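Local coordinates for Esterase/lipase (Lactobacillus rhamnosus, PDB 4N5H), which probably hydrolyses carboxylic esters, and may also transfer their acyl groups, as an alpha/beta hydrolase, at residues R30-V35 with Q283-P288; L137-L142 with K306-A311; A156-S161 with E166-S171. The protein carries 1 engineered substitution. One frame throughout, in Å; residues are numbered along the deposited sequence.

Contact 1: residues R30-V35 with Q283-P288; sequences RVPEDV and QHWEWP
Trp285 is the main point at which residues 283-288 meet Arg30, Val31 and Pro32. Just before it, His284 donates from ND1 to Glu286 OE2 over 2.9 Å, a His-carboxylate hydrogen bond within the segment. Its NE2 bonds to Glu40 of the second subunit. Trp285 holds CG between its backbone N and carbonyl carbon (chi1 74°), which sends the indole across to the 30-35 loop. Trp285 NE1 gives a nearly straight bond to Arg30 O, 2.8 Å long, with the oxygen in the ring plane and the donor well above the carbonyl plane. Residues 284-287 form a type I beta turn that leads from helix 280-283 into helix 288-311, the last helix of this alpha/beta hydrolase fold. Pro32 CG sits over one indole face, 3.7 Å from the centroid of the five-membered ring of Trp285, a CH-pi contact. Glu286 CB covers the opposite face. Trp285 CH2 lies over the Arg30 guanidinium, 3.9 Å from CZ of Arg30, with the two planes 61° apart. Arg30 NH2 also makes a 3.1 Å salt bridge with Glu33 OE1. With an alanine at Trp285, Arg30 O would probably lose this donor, and Pro32 and the Arg30 guanidinium the ring they lie against. At Glu286, OE2 receives a weak bond from a water, which accepts from Arg30 N at 2.9 Å. Trp287 N closes the turn on His284 O, and its indole stacks on Tyr41 of the second subunit.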
loop_
_atom_site.group_PDB
_atom_site.type_symbol
_atom_site.label_atom_id
_atom_site.label_comp_id
_atom_site.label_asym_id
_atom_site.label_seq_id
_atom_site.Cartn_x
_atom_site.Cartn_y
_atom_site.Cartn_z
ATOM N N ARG A 30 2.890 -5.348 12.418
ATOM C CA ARG A 30 3.450 -6.486 11.730
ATOM C C ARG A 30 2.393 -7.516 11.388
ATOM O O ARG A 30 1.519 -7.820 12.217
ATOM C CB ARG A 30 4.480 -7.169 12.624
ATOM C CG ARG A 30 5.335 -8.231 11.927
ATOM C CD ARG A 30 6.302 -8.798 12.934
ATOM N NE ARG A 30 6.862 -10.042 12.444
ATOM C CZ ARG A 30 7.431 -10.920 13.207
ATOM N NH1 ARG A 30 7.634 -10.654 14.496
ATOM N NH2 ARG A 30 7.883 -12.080 12.656
ATOM N N VAL A 31 2.479 -8.079 10.201
ATOM C CA VAL A 31 1.543 -9.168 9.796
ATOM C C VAL A 31 2.207 -10.508 9.922
ATOM O O VAL A 31 3.341 -10.655 9.486
ATOM C CB VAL A 31 1.139 -8.936 8.354
ATOM C CG1 VAL A 31 0.263 -10.014 7.869
ATOM C CG2 VAL A 31 0.475 -7.573 8.178
ATOM N N PRO A 32 1.479 -11.537 10.427
ATOM C CA PRO A 32 2.130 -12.828 10.538
ATOM C C PRO A 32 2.505 -13.345 9.146
ATOM O O PRO A 32 1.706 -13.243 8.265
ATOM C CB PRO A 32 1.070 -13.710 11.273
ATOM C CG PRO A 32 0.202 -12.751 11.912
ATOM C CD PRO A 32 0.164 -11.504 11.094
ATOM N N GLU A 33 3.687 -13.874 9.025
ATOM C CA GLU A 33 4.170 -14.355 7.736
ATOM C C GLU A 33 3.820 -15.880 7.551
ATOM O O GLU A 33 3.413 -16.632 8.478
ATOM C CB GLU A 33 5.721 -14.284 7.684
ATOM C CG GLU A 33 6.371 -12.929 7.991
ATOM C CD GLU A 33 7.831 -13.046 8.465
ATOM O OE1 GLU A 33 8.075 -13.097 9.701
ATOM O OE2 GLU A 33 8.739 -13.101 7.603
ATOM N N ASP A 34 3.971 -16.305 6.314
ATOM C CA ASP A 34 3.873 -17.724 6.044
ATOM C C ASP A 34 2.470 -18.302 6.219
ATOM O O ASP A 34 2.266 -19.376 6.728
ATOM C CB ASP A 34 4.880 -18.495 6.850
ATOM C CG ASP A 34 6.332 -17.968 6.640
ATOM O OD1 ASP A 34 6.710 -17.679 5.479
ATOM O OD2 ASP A 34 7.017 -17.860 7.673
ATOM N N VAL A 35 1.505 -17.475 5.861
ATOM C CA VAL A 35 0.074 -17.870 5.887
ATOM C C VAL A 35 -0.575 -17.551 4.534
ATOM O O VAL A 35 -0.163 -16.567 3.869
ATOM C CB VAL A 35 -0.629 -17.077 7.000
ATOM C CG1 VAL A 35 -2.149 -17.257 7.012
ATOM C CG2 VAL A 35 -0.050 -17.547 8.335
ATOM N N GLN A 283 -5.626 -8.110 19.504
ATOM C CA GLN A 283 -5.226 -6.874 18.829
ATOM C C GLN A 283 -3.757 -6.781 18.484
ATOM O O GLN A 283 -3.449 -6.186 17.454
ATOM C CB GLN A 283 -5.612 -5.658 19.654
ATOM C CG GLN A 283 -7.091 -5.526 19.785
ATOM C CD GLN A 283 -7.474 -4.260 20.610
ATOM O OE1 GLN A 283 -6.701 -3.732 21.418
ATOM N NE2 GLN A 283 -8.663 -3.709 20.217
ATOM N N HIS A 284 -2.870 -7.411 19.265
ATOM C CA HIS A 284 -1.419 -7.411 19.024
ATOM C C HIS A 284 -0.833 -8.781 19.201
ATOM O O HIS A 284 -0.192 -9.123 20.260
ATOM C CB HIS A 284 -0.754 -6.441 19.982
ATOM C CG HIS A 284 -0.900 -5.024 19.552
ATOM N ND1 HIS A 284 -0.117 -4.491 18.554
ATOM C CD2 HIS A 284 -1.809 -4.105 19.847
ATOM C CE1 HIS A 284 -0.529 -3.245 18.302
ATOM N NE2 HIS A 284 -1.563 -3.007 19.073
ATOM N N TRP A 285 -1.006 -9.597 18.158
ATOM C CA TRP A 285 -0.445 -10.956 18.166
ATOM C C TRP A 285 1.024 -11.009 18.436
ATOM O O TRP A 285 1.516 -11.996 18.969
ATOM C CB TRP A 285 -0.748 -11.630 16.819
ATOM C CG TRP A 285 0.080 -11.114 15.706
ATOM C CD1 TRP A 285 -0.170 -10.031 14.938
ATOM C CD2 TRP A 285 1.400 -11.558 15.350
ATOM N NE1 TRP A 285 0.922 -9.796 14.107
ATOM C CE2 TRP A 285 1.847 -10.753 14.291
ATOM C CE3 TRP A 285 2.182 -12.643 15.733
ATOM C CZ2 TRP A 285 3.055 -10.928 13.689
ATOM C CZ3 TRP A 285 3.378 -12.780 15.190
ATOM C CH2 TRP A 285 3.843 -11.950 14.158
ATOM N N GLU A 286 1.725 -9.910 18.076
ATOM C CA GLU A 286 3.180 -9.954 18.022
ATOM C C GLU A 286 3.810 -9.703 19.404
ATOM O O GLU A 286 4.994 -9.900 19.591
ATOM C CB GLU A 286 3.651 -8.915 16.958
ATOM C CG GLU A 286 3.694 -7.435 17.371
ATOM C CD GLU A 286 2.367 -6.701 17.377
ATOM O OE1 GLU A 286 1.283 -7.341 17.213
ATOM O OE2 GLU A 286 2.370 -5.497 17.579
ATOM N N TRP A 287 3.035 -9.210 20.369
ATOM C CA TRP A 287 3.659 -8.945 21.633
ATOM C C TRP A 287 4.015 -10.305 22.302
ATOM O O TRP A 287 3.224 -11.250 22.281
ATOM C CB TRP A 287 2.747 -8.250 22.555
ATOM C CG TRP A 287 2.294 -6.895 22.147
ATOM C CD1 TRP A 287 2.726 -6.149 21.136
ATOM C CD2 TRP A 287 1.375 -6.095 22.905
ATOM N NE1 TRP A 287 2.113 -4.919 21.172
ATOM C CE2 TRP A 287 1.262 -4.863 22.239
ATOM C CE3 TRP A 287 0.626 -6.327 24.089
ATOM C CZ2 TRP A 287 0.365 -3.857 22.648
ATOM C CZ3 TRP A 287 -0.241 -5.301 24.542
ATOM C CH2 TRP A 287 -0.345 -4.079 23.835
ATOM N N PRO A 288 5.126 -10.355 23.085
ATOM C CA PRO A 288 5.472 -11.590 23.848
ATOM C C PRO A 288 4.357 -12.154 24.725
ATOM O O PRO A 288 4.109 -13.358 24.716
ATOM C CB PRO A 288 6.654 -11.112 24.723
ATOM C CG PRO A 288 7.265 -9.986 23.953
ATOM C CD PRO A 288 6.211 -9.348 23.117
HETATM O O HOH W 1 3.805 -4.736 15.087
#

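Contact 2: residues L137-L142 with K306-A311; sequences LDHVLL and KQQDQA
Asp138 and His139 meet Gln308 and Asp309 where the corner before strand 140-145 comes up against helix 288-311. In this alpha/beta hydrolase fold the strand belongs to the central sheet, and the helix is the last one of the chain. Few residues touch, and the contact lies at the surface. The His139 side chain carries much of it. From CB, CG points anti to the carbonyl carbon (chi1 -57°), and this brings the far side of the ring to the helix. ND1 is turned to Asp136, with which it makes a hydrogen bond. CD2 comes within 3.5 Å of Gln308 NE2, with the ring and amide planes almost parallel. CE1 is 3.3 Å from Asp309 OD1. NE2, at the tip, donates to Asp309 OD1 over 2.7 Å. This oxygen lies near the ring plane and is met on its syn side, somewhat out of the carboxylate plane, and the carboxylate is turned 79° from the ring. With both ring nitrogens bonded to carboxylates, the ring's rotation is fixed, and a positively charged imidazole is likely to be stabilised. A calcium ion lies about 7 Å from the side chain of His139. Beside the ring, Gln308 runs extended from the helix toward the corner. Its NE2 donates to Asp138 O over 2.9 Å at 171°, with that oxygen in the amide plane and the donor standing above the carbonyl plane of Asp138. A water completes the link, donating to Asp138 O at 3.0 Å and to Gln308 OE1 at 2.6 Å.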
loop_
_atom_site.group_PDB
_atom_site.type_symbol
_atom_site.label_atom_id
_atom_site.label_comp_id
_atom_site.label_asym_id
_atom_site.label_seq_id
_atom_site.Cartn_x
_atom_site.Cartn_y
_atom_site.Cartn_z
ATOM N N LEU A 137 -12.319 -31.560 11.396
ATOM C CA LEU A 137 -13.372 -31.218 12.286
ATOM C C LEU A 137 -13.598 -32.188 13.475
ATOM O O LEU A 137 -14.534 -32.016 14.225
ATOM C CB LEU A 137 -14.647 -31.067 11.493
ATOM C CG LEU A 137 -14.634 -29.910 10.468
ATOM C CD1 LEU A 137 -15.983 -29.884 9.718
ATOM C CD2 LEU A 137 -14.374 -28.538 11.164
ATOM N N ASP A 138 -12.675 -33.130 13.660
ATOM C CA ASP A 138 -12.700 -33.944 14.878
ATOM C C ASP A 138 -12.064 -33.222 16.048
ATOM O O ASP A 138 -12.283 -33.584 17.220
ATOM C CB ASP A 138 -12.011 -35.270 14.625
ATOM C CG ASP A 138 -12.837 -36.205 13.726
ATOM O OD1 ASP A 138 -14.086 -36.038 13.657
ATOM O OD2 ASP A 138 -12.203 -37.022 13.119
ATOM N N HIS A 139 -11.279 -32.188 15.755
ATOM C CA HIS A 139 -10.592 -31.425 16.749
ATOM C C HIS A 139 -10.849 -29.971 16.422
ATOM O O HIS A 139 -10.201 -29.436 15.509
ATOM C CB HIS A 139 -9.150 -31.698 16.679
ATOM C CG HIS A 139 -8.785 -33.156 16.847
ATOM N ND1 HIS A 139 -8.361 -33.913 15.773
ATOM C CD2 HIS A 139 -8.894 -34.026 17.897
ATOM C CE1 HIS A 139 -8.197 -35.179 16.134
ATOM N NE2 HIS A 139 -8.454 -35.265 17.428
ATOM N N VAL A 140 -11.704 -29.346 17.257
ATOM C CA VAL A 140 -12.230 -27.992 16.968
ATOM C C VAL A 140 -12.066 -27.131 18.206
ATOM O O VAL A 140 -12.627 -27.390 19.270
ATOM C CB VAL A 140 -13.668 -27.971 16.497
ATOM C CG1 VAL A 140 -14.170 -26.532 16.205
ATOM C CG2 VAL A 140 -13.815 -28.836 15.238
ATOM N N LEU A 141 -11.375 -26.005 18.030
ATOM C CA LEU A 141 -11.284 -24.966 19.040
ATOM C C LEU A 141 -12.236 -23.798 18.622
ATOM O O LEU A 141 -12.033 -23.238 17.539
ATOM C CB LEU A 141 -9.897 -24.418 19.134
ATOM C CG LEU A 141 -9.627 -23.153 19.952
ATOM C CD1 LEU A 141 -10.179 -23.224 21.339
ATOM C CD2 LEU A 141 -8.160 -22.773 19.974
ATOM N N LEU A 142 -13.225 -23.493 19.438
ATOM C CA LEU A 142 -14.121 -22.362 19.240
ATOM C C LEU A 142 -13.623 -21.226 20.110
ATOM O O LEU A 142 -13.428 -21.446 21.347
ATOM C CB LEU A 142 -15.505 -22.709 19.620
ATOM C CG LEU A 142 -16.546 -21.595 19.434
ATOM C CD1 LEU A 142 -16.718 -21.229 17.987
ATOM C CD2 LEU A 142 -17.859 -21.985 20.073
ATOM N N LYS A 306 -5.405 -34.638 22.024
ATOM C CA LYS A 306 -4.601 -35.864 22.195
ATOM C C LYS A 306 -5.331 -36.800 23.127
ATOM O O LYS A 306 -5.359 -38.025 22.946
ATOM C CB LYS A 306 -3.225 -35.537 22.804
ATOM C CG LYS A 306 -2.203 -35.039 21.766
ATOM N N GLN A 307 -5.887 -36.276 24.166
ATOM C CA GLN A 307 -6.643 -37.107 25.106
ATOM C C GLN A 307 -7.827 -37.730 24.439
ATOM O O GLN A 307 -8.163 -38.921 24.682
ATOM C CB GLN A 307 -7.128 -36.348 26.335
ATOM C CG GLN A 307 -5.992 -35.905 27.216
ATOM C CD GLN A 307 -6.330 -34.764 28.184
ATOM O OE1 GLN A 307 -7.493 -34.545 28.585
ATOM N NE2 GLN A 307 -5.285 -34.061 28.609
ATOM N N GLN A 308 -8.500 -36.942 23.622
ATOM C CA GLN A 308 -9.644 -37.475 22.845
ATOM C C GLN A 308 -9.137 -38.622 21.936
ATOM O O GLN A 308 -9.741 -39.722 21.851
ATOM C CB GLN A 308 -10.266 -36.363 22.035
ATOM C CG GLN A 308 -11.390 -36.801 21.163
ATOM C CD GLN A 308 -11.784 -35.656 20.207
ATOM O OE1 GLN A 308 -12.131 -34.581 20.628
ATOM N NE2 GLN A 308 -11.631 -35.885 18.939
ATOM N N ASP A 309 -8.023 -38.434 21.244
ATOM C CA ASP A 309 -7.532 -39.479 20.342
ATOM C C ASP A 309 -7.139 -40.801 21.087
ATOM O O ASP A 309 -7.333 -41.919 20.551
ATOM C CB ASP A 309 -6.245 -39.021 19.603
ATOM C CG ASP A 309 -6.514 -37.871 18.614
ATOM O OD1 ASP A 309 -7.726 -37.691 18.267
ATOM O OD2 ASP A 309 -5.514 -37.203 18.252
ATOM N N GLN A 310 -6.544 -40.642 22.270
ATOM C CA GLN A 310 -6.205 -41.816 23.122
ATOM C C GLN A 310 -7.480 -42.533 23.525
ATOM O O GLN A 310 -7.546 -43.743 23.547
ATOM C CB GLN A 310 -5.498 -41.326 24.410
ATOM C CG GLN A 310 -4.113 -40.728 24.112
ATOM C CD GLN A 310 -3.521 -39.926 25.316
ATOM O OE1 GLN A 310 -4.249 -39.442 26.203
ATOM N NE2 GLN A 310 -2.187 -39.779 25.328
ATOM N N ALA A 311 -8.517 -41.765 23.843
ATOM C CA ALA A 311 -9.781 -42.242 24.332
ATOM C C ALA A 311 -10.497 -42.995 23.179
ATOM O O ALA A 311 -11.315 -43.913 23.438
ATOM C CB ALA A 311 -10.653 -41.083 24.828
HETATM O O HOH W 2 -13.762 -32.793 19.696
#

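Contact 3: residues A156-S161 with E166-S171; sequences ACIQQS and ELFGVS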
loop_
_atom_site.group_PDB
_atom_site.type_symbol
_atom_site.label_atom_id
_atom_site.label_comp_id
_atom_site.label_asym_id
_atom_site.label_seq_id
_atom_site.Cartn_x
_atom_site.Cartn_y
_atom_site.Cartn_z
ATOM N N ALA A 156 -21.769 -22.528 22.214
ATOM C CA ALA A 156 -21.311 -23.764 22.873
ATOM C C ALA A 156 -22.485 -24.454 23.611
ATOM O O ALA A 156 -22.601 -25.672 23.510
ATOM C CB ALA A 156 -20.218 -23.469 23.863
ATOM N N CYS A 157 -23.336 -23.687 24.226
ATOM C CA CYS A 157 -24.496 -24.254 24.929
ATOM C C CYS A 157 -25.588 -24.699 23.979
ATOM O O CYS A 157 -26.172 -25.802 24.111
ATOM C CB CYS A 157 -25.074 -23.218 25.860
ATOM S SG CYS A 157 -23.985 -22.800 27.259
ATOM N N ILE A 158 -25.858 -23.853 22.997
ATOM C CA ILE A 158 -26.913 -24.153 22.010
ATOM C C ILE A 158 -26.601 -25.419 21.272
ATOM O O ILE A 158 -27.489 -26.243 21.032
ATOM C CB ILE A 158 -27.178 -22.977 21.063
ATOM C CG1 ILE A 158 -27.668 -21.755 21.829
ATOM C CG2 ILE A 158 -28.160 -23.355 19.952
ATOM C CD1 ILE A 158 -27.485 -20.451 21.107
ATOM N N GLN A 159 -25.360 -25.651 20.897
ATOM C CA GLN A 159 -24.993 -26.838 20.200
ATOM C C GLN A 159 -25.304 -28.120 21.001
ATOM O O GLN A 159 -25.437 -29.173 20.385
ATOM C CB GLN A 159 -23.509 -26.738 19.809
ATOM C CG GLN A 159 -22.870 -28.005 19.288
ATOM C CD GLN A 159 -23.376 -28.474 17.932
ATOM O OE1 GLN A 159 -24.080 -27.755 17.247
ATOM N NE2 GLN A 159 -22.957 -29.663 17.529
ATOM N N GLN A 160 -25.377 -28.039 22.341
ATOM C CA GLN A 160 -25.602 -29.218 23.132
ATOM C C GLN A 160 -27.097 -29.436 23.455
ATOM O O GLN A 160 -27.446 -30.421 24.092
ATOM C CB GLN A 160 -24.888 -29.092 24.473
ATOM C CG GLN A 160 -23.549 -28.596 24.473
ATOM C CD GLN A 160 -22.697 -29.184 23.409
ATOM O OE1 GLN A 160 -22.846 -30.372 23.035
ATOM N NE2 GLN A 160 -21.729 -28.304 22.867
ATOM N N SER A 161 -27.967 -28.495 23.130
ATOM C CA SER A 161 -29.323 -28.466 23.688
ATOM C C SER A 161 -30.396 -28.369 22.606
ATOM O O SER A 161 -30.546 -27.355 21.900
ATOM C CB SER A 161 -29.518 -27.289 24.585
ATOM O OG SER A 161 -30.890 -27.025 24.902
ATOM N N GLU A 166 -34.128 -25.098 19.298
ATOM C CA GLU A 166 -35.484 -24.699 18.836
ATOM C C GLU A 166 -35.695 -23.242 19.095
ATOM O O GLU A 166 -36.236 -22.529 18.224
ATOM C CB GLU A 166 -36.513 -25.499 19.603
ATOM C CG GLU A 166 -36.383 -26.968 19.237
ATOM C CD GLU A 166 -37.318 -27.438 18.175
ATOM O OE1 GLU A 166 -38.136 -26.623 17.727
ATOM O OE2 GLU A 166 -37.255 -28.647 17.822
ATOM N N LEU A 167 -35.319 -22.751 20.271
ATOM C CA LEU A 167 -35.589 -21.324 20.592
ATOM C C LEU A 167 -34.810 -20.356 19.664
ATOM O O LEU A 167 -35.353 -19.319 19.233
ATOM C CB LEU A 167 -35.309 -20.995 22.064
ATOM C CG LEU A 167 -36.241 -21.483 23.179
ATOM C CD1 LEU A 167 -35.788 -20.776 24.465
ATOM C CD2 LEU A 167 -37.729 -21.229 22.931
ATOM N N PHE A 168 -33.560 -20.701 19.342
ATOM C CA PHE A 168 -32.777 -19.880 18.488
ATOM C C PHE A 168 -32.965 -20.149 17.010
ATOM O O PHE A 168 -32.364 -19.443 16.219
ATOM C CB PHE A 168 -31.286 -19.976 18.889
ATOM C CG PHE A 168 -30.972 -19.202 20.136
ATOM C CD1 PHE A 168 -31.037 -19.796 21.362
ATOM C CD2 PHE A 168 -30.598 -17.839 20.073
ATOM C CE1 PHE A 168 -30.758 -19.075 22.519
ATOM C CE2 PHE A 168 -30.246 -17.128 21.257
ATOM C CZ PHE A 168 -30.356 -17.758 22.454
ATOM N N GLY A 169 -33.767 -21.142 16.659
ATOM C CA GLY A 169 -34.052 -21.451 15.253
ATOM C C GLY A 169 -32.823 -21.955 14.511
ATOM O O GLY A 169 -32.695 -21.628 13.334
ATOM N N VAL A 170 -32.041 -22.833 15.135
ATOM C CA VAL A 170 -30.834 -23.448 14.472
ATOM C C VAL A 170 -30.887 -24.937 14.660
ATOM O O VAL A 170 -31.641 -25.402 15.435
ATOM C CB VAL A 170 -29.501 -22.870 15.039
ATOM C CG1 VAL A 170 -29.444 -21.389 14.839
ATOM C CG2 VAL A 170 -29.308 -23.139 16.521
ATOM N N SER A 171 -30.197 -25.637 13.798
ATOM C CA SER A 171 -29.960 -27.079 13.950
ATOM C C SER A 171 -28.567 -27.285 14.464
ATOM O O SER A 171 -27.671 -26.521 14.170
ATOM C CB SER A 171 -30.045 -27.710 12.559
ATOM O OG SER A 171 -31.345 -27.578 12.076
#
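Ile158 meets Phe168 and Val170 with two different branches of its side chain. The contact joins helix 147-158 to helix 162-168 and the loop that follows it, within the alpha/beta hydrolase fold. In Ile158, CG1 stands anti to the carbonyl carbon (chi1 -62°), and CG2 therefore lies anti to the backbone N. The first branch runs on to CD1, which rests over one face of the Phe168 ring. CD1 of Ile158 is 3.8 Å from the centroid of that ring and 15° off its normal, a CH-pi contact. It sits toward the rim, and its nearest ring atom is CD1 of Phe168 at 3.6 Å. CG1 of Ile158 follows at 3.9 Å from the same Phe168 CD1. The two side chains cross at about a right angle. The second branch, CG2 of Ile158, meets Val170 CG2 at 3.6 Å. In Val170, CG2 lies between the backbone N and the carbonyl carbon, which puts it against Ile158 CG2. Phe120 of helix 112-129 touches both Ile158 and Val170.

The backbone around these side chains turns sharply. Ile158 to Ser161 form a type I beta turn, and Ser161 is the N-cap of the next helix, its OG bonded to Leu164 N. Gln160 NE2 donates back to Ala156 O at 2.8 Å; the donor lies in the carbonyl plane, while the oxygen is tilted from the amide plane. At the far end of the short helix, Gly169 has positive phi and makes a Schellman motif, after which Val170 comes round to face Ile158. No hydrogen bond joins the two segments. Their side chains meet through methyl, methylene and ring carbons, which suggests that burial of apolar surface holds the contact.

Helix 288-311 ties contact 1 to contact 2: it starts at the turn of residues 283-288 and ends in residues 306-311. Their centres are about 26 Å apart, and the nearest atoms about 14 Å. Contacts 2 and 3 lie closer, with centres about 21 Å apart and nearest atoms about 4 Å, though they do not touch. Strand 140-145 leads from contact 2 into helix 147-158 of contact 3. The bend between them carries Ser146, probably the nucleophile of a Ser-His-Asp triad. Contacts 1 and 3 are on opposite sides of the chain's centre, with their own centres about 34 Å apart. Contact 1 borders the second subunit, while contact 2 lies near the calcium ion.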